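Local coordinates for protein carbohydrate deacetylase Agd3 (Neosartorya fumigata, PDB 6NWZ) that probably removes N-acetyl groups from the exopolysaccharide galactosaminogalactan as a metal-dependent deacetylase, and is required for the formation of Aspergillus fumigatus biofilms, at residues Phe340-Pro343 with Leu344-Thr348; Ile386-Thr389 with Phe390-Glu394; Asn397-Tyr400 with Ala401-Phe404. All coordinates share one frame; numbering follows the deposited sequence.

Contact 1 of 3, residues Phe340-Pro343 with Leu344-Thr348; sequences FKKP and LGTGT. With NAG (2-acetamido-2-deoxy-beta-D-glucopyranose), chain B.
Lys342 NZ is gripped by several groups at once. Across the contact it donates to the backbone carbonyl of Thr346, with NZ and O 2.9 Å apart; the nitrogen sits well above the carbonyl plane, 48° out of it, so the bond does not use a lone pair. Its strongest partner is the carboxylate of Asp442, with which it forms a salt bridge, and the carbonyl of Ala398 takes a further hydrogen bond. To reach them the lysine leaves CB with CG anti to its own N, then bends at chi3. Its methylene groups run alongside Thr346, the two side chains heading opposite ways, with Lys342 CG 3.7 Å from Thr346 OG1. Between the two runs the backbone reversal from Pro343 to Thr346, a type II beta turn. Gly345 holds its third position with positive phi, a conformation that suits glycine, and its N is hydrogen-bonded to Asp442, so one acid grips both the lysine and the turn. Pro343 O is the second gripped atom. The closing backbone bond of the turn, from Thr346 N, is weak at 3.4 Å, but Thr346 OG1 donates to the same oxygen over 2.8 Å. That hydroxyl lies between its own N and carbonyl carbon (chi1 68°), a rotation that brings it within 16° of the Pro343 carbonyl plane. On the other branch, Thr346 CG2 packs at 4.1 Å against Pro343 CB. Farther along this surface loop, Thr348 OG1 is hydrogen-bonded to O6 of a glycan N-acetylglucosamine at 3.1 Å, while the CA of Gly347 lies 3.9 Å from C6 of the sugar.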
loop_
_atom_site.group_PDB
_atom_site.type_symbol
_atom_site.label_atom_id
_atom_site.label_comp_id
_atom_site.label_asym_id
_atom_site.label_seq_id
_atom_site.Cartn_x
_atom_site.Cartn_y
_atom_site.Cartn_z
ATOM N N PHE A 340 23.095 12.286 -4.380
ATOM C CA PHE A 340 23.990 13.330 -4.866
ATOM C C PHE A 340 23.218 14.334 -5.717
ATOM O O PHE A 340 22.623 13.969 -6.737
ATOM C CB PHE A 340 25.135 12.715 -5.665
ATOM C CG PHE A 340 25.889 13.701 -6.510
ATOM C CD1 PHE A 340 26.783 14.586 -5.938
ATOM C CD2 PHE A 340 25.700 13.742 -7.883
ATOM C CE1 PHE A 340 27.480 15.495 -6.719
ATOM C CE2 PHE A 340 26.393 14.648 -8.669
ATOM C CZ PHE A 340 27.283 15.524 -8.086
ATOM N N LYS A 341 23.237 15.598 -5.301
ATOM C CA LYS A 341 22.602 16.681 -6.046
ATOM C C LYS A 341 23.633 17.296 -6.985
ATOM O O LYS A 341 24.604 17.913 -6.535
ATOM C CB LYS A 341 22.033 17.729 -5.094
ATOM C CG LYS A 341 21.519 18.986 -5.774
ATOM C CD LYS A 341 20.827 19.891 -4.766
ATOM C CE LYS A 341 20.660 21.305 -5.302
ATOM N NZ LYS A 341 19.928 21.338 -6.596
ATOM N N LYS A 342 23.424 17.131 -8.286
ATOM C CA LYS A 342 24.380 17.655 -9.255
ATOM C C LYS A 342 24.215 19.164 -9.386
ATOM O O LYS A 342 23.088 19.647 -9.547
ATOM C CB LYS A 342 24.197 16.999 -10.621
ATOM C CG LYS A 342 25.362 17.250 -11.565
ATOM C CD LYS A 342 24.953 17.155 -13.024
ATOM C CE LYS A 342 24.202 18.400 -13.464
ATOM N NZ LYS A 342 24.032 18.462 -14.944
ATOM N N PRO A 343 25.299 19.932 -9.306
ATOM C CA PRO A 343 25.203 21.368 -9.593
ATOM C C PRO A 343 24.745 21.589 -11.025
ATOM O O PRO A 343 25.290 21.007 -11.966
ATOM C CB PRO A 343 26.633 21.871 -9.367
ATOM C CG PRO A 343 27.259 20.848 -8.478
ATOM C CD PRO A 343 26.646 19.541 -8.865
ATOM N N LEU A 344 23.725 22.431 -11.181
ATOM C CA LEU A 344 23.121 22.650 -12.488
ATOM C C LEU A 344 24.141 23.205 -13.475
ATOM O O LEU A 344 24.959 24.064 -13.136
ATOM C CB LEU A 344 21.937 23.609 -12.361
ATOM C CG LEU A 344 20.896 23.284 -11.287
ATOM C CD1 LEU A 344 19.987 24.481 -11.062
ATOM C CD2 LEU A 344 20.088 22.061 -11.671
ATOM N N GLY A 345 24.094 22.696 -14.707
ATOM C CA GLY A 345 24.949 23.170 -15.771
ATOM C C GLY A 345 26.261 22.432 -15.933
ATOM O O GLY A 345 26.968 22.679 -16.916
ATOM N N THR A 346 26.610 21.538 -15.014
ATOM C CA THR A 346 27.873 20.822 -15.065
ATOM C C THR A 346 27.669 19.441 -15.688
ATOM O O THR A 346 26.598 19.118 -16.210
ATOM C CB THR A 346 28.479 20.721 -13.664
ATOM O OG1 THR A 346 27.671 19.858 -12.852
ATOM C CG2 THR A 346 28.556 22.097 -13.019
ATOM N N GLY A 347 28.710 18.615 -15.633
ATOM C CA GLY A 347 28.684 17.278 -16.189
ATOM C C GLY A 347 29.328 17.214 -17.564
ATOM O O GLY A 347 29.683 18.226 -18.175
ATOM N N THR A 348 29.471 15.983 -18.058
ATOM C CA THR A 348 30.054 15.728 -19.370
ATOM C C THR A 348 29.216 14.696 -20.112
ATOM O O THR A 348 28.794 13.694 -19.529
ATOM C CB THR A 348 31.502 15.234 -19.258
ATOM O OG1 THR A 348 32.252 16.142 -18.444
ATOM C CG2 THR A 348 32.146 15.146 -20.633
HETATM C C1 NAG B . 30.508 14.695 -11.874
HETATM C C2 NAG B . 31.691 14.052 -11.140
HETATM C C3 NAG B . 32.917 14.961 -11.195
HETATM C C4 NAG B . 33.233 15.344 -12.633
HETATM C C5 NAG B . 32.001 15.983 -13.265
HETATM C C6 NAG B . 32.193 16.345 -14.720
HETATM C C7 NAG B . 30.883 12.561 -9.364
HETATM C C8 NAG B . 30.575 12.429 -7.903
HETATM N N2 NAG B . 31.342 13.752 -9.761
HETATM O O3 NAG B . 34.028 14.291 -10.609
HETATM O O4 NAG B . 34.316 16.267 -12.661
HETATM O O5 NAG B . 30.903 15.061 -13.207
HETATM O O6 NAG B . 32.732 15.261 -15.461
HETATM O O7 NAG B . 30.723 11.632 -10.151
#

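Contact 2 of 3, residues Ile386-Thr389 with Phe390-Glu394; sequences ISHT and FTHEE. With ZN (zinc ion), chain L.
One of the zinc sites of the deacetylase domain is built here on a His-x-x-x-His pair, a sequence pattern that, with Asp256 as third protein ligand, resembles the Asp-His-His metal triad of polysaccharide deacetylases of the NodB type. His388, just past the end of strand 384-387, and His392, in the loop that follows, both bind the metal through NE2, at 2.2 Å for His388 and 2.4 Å for His392. The two imidazoles project together toward the metal, each with CG anti to its backbone N, yet their planes are turned 72° apart and meet obliquely. Their nearest approach is His388 NE2 to His392 CD2, 3.7 Å. ND1, the other nitrogen of the His388 ring, makes a weak hydrogen bond with the carbonyl of Ile431, which would favour this rotation of the ring. Between the ligands the chain is turned by Thr389, whose OG1 lies against His392 CA at 3.3 Å and accepts a weak, strongly bent bond from His392 N (N-H...O angle 124°). At the start of the turn Ser387 OG accepts from Thr389 N over 3.3 Å, an ST turn, and is also bonded to Asn410 of helix 400-417. Phe390 packs onto Asn410 and Trp413 of that helix. At the edge of the His392 ring, in its plane, lies OE2 of Glu394, a residue that with Asp335 binds a separate zinc ion. Two imidazole nitrogens and one carboxylate would leave the triad zinc able to act as a Lewis acid, consistent with a metal that polarises water or an acetamide carbonyl during deacetylation.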
loop_
_atom_site.group_PDB
_atom_site.type_symbol
_atom_site.label_atom_id
_atom_site.label_comp_id
_atom_site.label_asym_id
_atom_site.label_seq_id
_atom_site.Cartn_x
_atom_site.Cartn_y
_atom_site.Cartn_z
ATOM N N ILE A 386 6.098 0.595 -19.619
ATOM C CA ILE A 386 6.555 1.928 -19.247
ATOM C C ILE A 386 8.032 2.025 -19.604
ATOM O O ILE A 386 8.726 1.012 -19.725
ATOM C CB ILE A 386 6.307 2.208 -17.742
ATOM C CG1 ILE A 386 6.485 3.697 -17.429
ATOM C CG2 ILE A 386 7.205 1.325 -16.888
ATOM C CD1 ILE A 386 6.460 4.009 -15.956
ATOM N N SER A 387 8.515 3.253 -19.796
ATOM C CA SER A 387 9.902 3.477 -20.187
ATOM C C SER A 387 10.837 3.400 -18.985
ATOM O O SER A 387 10.527 3.903 -17.902
ATOM C CB SER A 387 10.064 4.838 -20.864
ATOM O OG SER A 387 11.432 5.109 -21.135
ATOM N N HIS A 388 11.999 2.785 -19.197
ATOM C CA HIS A 388 13.058 2.691 -18.197
ATOM C C HIS A 388 14.347 3.331 -18.716
ATOM O O HIS A 388 15.451 2.921 -18.343
ATOM C CB HIS A 388 13.284 1.231 -17.803
ATOM C CG HIS A 388 14.051 1.049 -16.529
ATOM N ND1 HIS A 388 13.765 1.751 -15.377
ATOM C CD2 HIS A 388 15.083 0.228 -16.222
ATOM C CE1 HIS A 388 14.595 1.377 -14.419
ATOM N NE2 HIS A 388 15.405 0.453 -14.907
ATOM N N THR A 389 14.197 4.348 -19.577
ATOM C CA THR A 389 15.255 5.023 -20.339
ATOM C C THR A 389 15.867 4.119 -21.404
ATOM O O THR A 389 15.722 2.891 -21.358
ATOM C CB THR A 389 16.362 5.574 -19.434
ATOM O OG1 THR A 389 17.115 4.496 -18.863
ATOM C CG2 THR A 389 15.766 6.432 -18.335
ATOM N N PHE A 390 16.557 4.723 -22.373
ATOM C CA PHE A 390 17.011 3.969 -23.536
ATOM C C PHE A 390 18.204 3.084 -23.188
ATOM O O PHE A 390 18.150 1.861 -23.351
ATOM C CB PHE A 390 17.348 4.930 -24.681
ATOM C CG PHE A 390 17.602 4.246 -25.998
ATOM C CD1 PHE A 390 16.602 3.524 -26.628
ATOM C CD2 PHE A 390 18.839 4.340 -26.614
ATOM C CE1 PHE A 390 16.837 2.898 -27.843
ATOM C CE2 PHE A 390 19.080 3.718 -27.828
ATOM C CZ PHE A 390 18.079 2.997 -28.441
ATOM N N THR A 391 19.282 3.680 -22.681
ATOM C CA THR A 391 20.526 2.958 -22.445
ATOM C C THR A 391 20.749 2.602 -20.983
ATOM O O THR A 391 21.772 1.987 -20.662
ATOM C CB THR A 391 21.718 3.778 -22.952
ATOM O OG1 THR A 391 22.040 4.800 -22.000
ATOM C CG2 THR A 391 21.374 4.434 -24.269
ATOM N N HIS A 392 19.826 2.976 -20.097
ATOM C CA HIS A 392 19.958 2.754 -18.655
ATOM C C HIS A 392 21.124 3.544 -18.064
ATOM O O HIS A 392 21.727 3.132 -17.070
ATOM C CB HIS A 392 20.094 1.263 -18.328
ATOM C CG HIS A 392 19.878 0.941 -16.885
ATOM N ND1 HIS A 392 20.791 1.271 -15.906
ATOM C CD2 HIS A 392 18.852 0.324 -16.252
ATOM C CE1 HIS A 392 20.337 0.871 -14.732
ATOM N NE2 HIS A 392 19.162 0.293 -14.915
ATOM N N GLU A 393 21.441 4.692 -18.662
ATOM C CA GLU A 393 22.503 5.544 -18.141
ATOM C C GLU A 393 22.097 6.136 -16.798
ATOM O O GLU A 393 20.994 6.674 -16.652
ATOM C CB GLU A 393 22.827 6.668 -19.127
ATOM C CG GLU A 393 23.882 7.653 -18.622
ATOM C CD GLU A 393 24.109 8.814 -19.575
ATOM O OE1 GLU A 393 23.358 8.927 -20.566
ATOM O OE2 GLU A 393 25.039 9.615 -19.336
ATOM N N GLU A 394 22.992 6.030 -15.819
ATOM C CA GLU A 394 22.771 6.652 -14.522
ATOM C C GLU A 394 22.837 8.167 -14.660
ATOM O O GLU A 394 23.723 8.709 -15.326
ATOM C CB GLU A 394 23.813 6.159 -13.520
ATOM C CG GLU A 394 24.265 4.726 -13.774
ATOM C CD GLU A 394 23.740 3.746 -12.743
ATOM O OE1 GLU A 394 23.840 4.050 -11.537
ATOM O OE2 GLU A 394 23.232 2.674 -13.140
HETATM ZN ZN ZN L . 17.142 -0.616 -14.007
#

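Contact 3 of 3, residues Asn397-Tyr400 with Ala401-Phe404; sequences NATY and ADVF. With NAG (2-acetamido-2-deoxy-beta-D-glucopyranose), chain B.
Thr399 OG1 accepts a hydrogen bond from Asp402 N over 3.2 Å, fairly straight (N-H...O angle 158°). The hydroxyl stands between its own N and carbonyl carbon (chi1 58°), which turns it toward the first turn, and it is also bonded to the carboxylate of Asp349. Behind it come the first i to i+4 backbone bonds, Val403 N to Thr399 O at 3.1 Å and Phe404 N to Tyr400 O at 2.8 Å. Thr399 is thus the N-cap of helix 400-417, and it is equally the third residue of the glycosylation sequon Asn397-Ala398-Thr399. The covalent link belongs to that sequon: Asn397 ND2 is bonded to C1 of N-acetylglucosamine at 1.4 Å. Asp402 crosses the cap with its CG 3.4 Å from Thr399 OG1, and its carboxylate takes a bond from Leu350 N and a weak one from Trp351 N. Apolar contacts fall into two groups. Ala398 CB meets Val403 CG2 at 3.9 Å, where Val403 also packs on Ala443, Ala446 and Trp447 of helix 441-449. One turn apart, Tyr400 and Phe404 extend together from the same flank of the helix, their planes inclined by 34° in an oblique pair; the phenol end does the touching, with Tyr400 CZ 3.6 Å from Phe404 CD2.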
loop_
_atom_site.group_PDB
_atom_site.type_symbol
_atom_site.label_atom_id
_atom_site.label_comp_id
_atom_site.label_asym_id
_atom_site.label_seq_id
_atom_site.Cartn_x
_atom_site.Cartn_y
_atom_site.Cartn_z
ATOM N N ASN A 397 24.763 12.372 -12.166
ATOM C CA ASN A 397 25.756 13.365 -12.560
ATOM C C ASN A 397 25.758 13.576 -14.071
ATOM O O ASN A 397 26.706 14.153 -14.613
ATOM C CB ASN A 397 27.148 12.945 -12.074
ATOM C CG ASN A 397 28.150 14.096 -12.045
ATOM O OD1 ASN A 397 27.786 15.268 -12.124
ATOM N ND2 ASN A 397 29.426 13.750 -11.921
ATOM N N ALA A 398 24.717 13.117 -14.761
ATOM C CA ALA A 398 24.651 13.221 -16.208
ATOM C C ALA A 398 24.234 14.628 -16.631
ATOM O O ALA A 398 23.783 15.446 -15.825
ATOM C CB ALA A 398 23.680 12.187 -16.777
ATOM N N THR A 399 24.388 14.901 -17.922
ATOM C CA THR A 399 24.048 16.192 -18.494
ATOM C C THR A 399 22.608 16.202 -18.994
ATOM O O THR A 399 21.963 15.162 -19.137
ATOM C CB THR A 399 24.988 16.528 -19.647
ATOM O OG1 THR A 399 24.902 15.492 -20.633
ATOM C CG2 THR A 399 26.413 16.633 -19.156
ATOM N N TYR A 400 22.109 17.408 -19.278
ATOM C CA TYR A 400 20.805 17.526 -19.920
ATOM C C TYR A 400 20.795 16.819 -21.271
ATOM O O TYR A 400 19.832 16.117 -21.603
ATOM C CB TYR A 400 20.429 19.001 -20.078
ATOM C CG TYR A 400 19.115 19.237 -20.798
ATOM C CD1 TYR A 400 19.048 19.233 -22.186
ATOM C CD2 TYR A 400 17.944 19.470 -20.092
ATOM C CE1 TYR A 400 17.858 19.441 -22.846
ATOM C CE2 TYR A 400 16.745 19.687 -20.748
ATOM C CZ TYR A 400 16.711 19.671 -22.128
ATOM O OH TYR A 400 15.533 19.883 -22.804
ATOM N N ALA A 401 21.856 16.994 -22.062
ATOM C CA ALA A 401 21.902 16.391 -23.392
ATOM C C ALA A 401 21.840 14.871 -23.320
ATOM O O ALA A 401 21.176 14.232 -24.146
ATOM C CB ALA A 401 23.163 16.838 -24.129
ATOM N N ASP A 402 22.533 14.271 -22.349
ATOM C CA ASP A 402 22.486 12.819 -22.201
ATOM C C ASP A 402 21.085 12.360 -21.818
ATOM O O ASP A 402 20.520 11.456 -22.446
ATOM C CB ASP A 402 23.506 12.353 -21.157
ATOM C CG ASP A 402 24.925 12.274 -21.704
ATOM O OD1 ASP A 402 25.126 12.511 -22.916
ATOM O OD2 ASP A 402 25.844 11.968 -20.914
ATOM N N VAL A 403 20.503 12.986 -20.793
ATOM C CA VAL A 403 19.210 12.527 -20.302
ATOM C C VAL A 403 18.113 12.801 -21.322
ATOM O O VAL A 403 17.168 12.012 -21.447
ATOM C CB VAL A 403 18.902 13.174 -18.940
ATOM C CG1 VAL A 403 17.608 12.618 -18.379
ATOM C CG2 VAL A 403 20.050 12.928 -17.974
ATOM N N PHE A 404 18.219 13.903 -22.069
ATOM C CA PHE A 404 17.224 14.196 -23.099
ATOM C C PHE A 404 17.156 13.074 -24.126
ATOM O O PHE A 404 16.066 12.679 -24.556
ATOM C CB PHE A 404 17.541 15.525 -23.784
ATOM C CG PHE A 404 16.448 16.011 -24.702
ATOM C CD1 PHE A 404 16.325 15.512 -25.991
ATOM C CD2 PHE A 404 15.545 16.968 -24.274
ATOM C CE1 PHE A 404 15.321 15.956 -26.830
ATOM C CE2 PHE A 404 14.541 17.416 -25.111
ATOM C CZ PHE A 404 14.429 16.909 -26.389
HETATM C C1 NAG B . 30.508 14.695 -11.874
HETATM C C2 NAG B . 31.691 14.052 -11.140
HETATM C C3 NAG B . 32.917 14.961 -11.195
HETATM C C4 NAG B . 33.233 15.344 -12.633
HETATM C C5 NAG B . 32.001 15.983 -13.265
HETATM C C6 NAG B . 32.193 16.345 -14.720
HETATM C C7 NAG B . 30.883 12.561 -9.364
HETATM C C8 NAG B . 30.575 12.429 -7.903
HETATM N N2 NAG B . 31.342 13.752 -9.761
HETATM O O3 NAG B . 34.028 14.291 -10.609
HETATM O O4 NAG B . 34.316 16.267 -12.661
HETATM O O5 NAG B . 30.903 15.061 -13.207
HETATM O O6 NAG B . 32.732 15.261 -15.461
HETATM O O7 NAG B . 30.723 11.632 -10.151
#

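How the contacts relate
From the N terminus, contact 1 comes first, a beta turn in the long loop between helices 317-321 and 362-366. Contact 2 begins on the last residues of strand 384-387, in the deacetylase domain's sheet, and runs into the loop after it; contact 3 opens helix 400-417 soon afterwards. The three lie in series along the chain; none encloses or crosses another. In space contacts 1 and 3 are neighbours, about 9 Å between centres: Gly347 and Thr348 pack on Thr399 CG2, and both contacts touch the same N-acetylglucosamine. Contact 2 borders contact 3 through Glu393, whose carboxylate lies close to that of Asp402, a pair of like charges, and beside Ala398 CB.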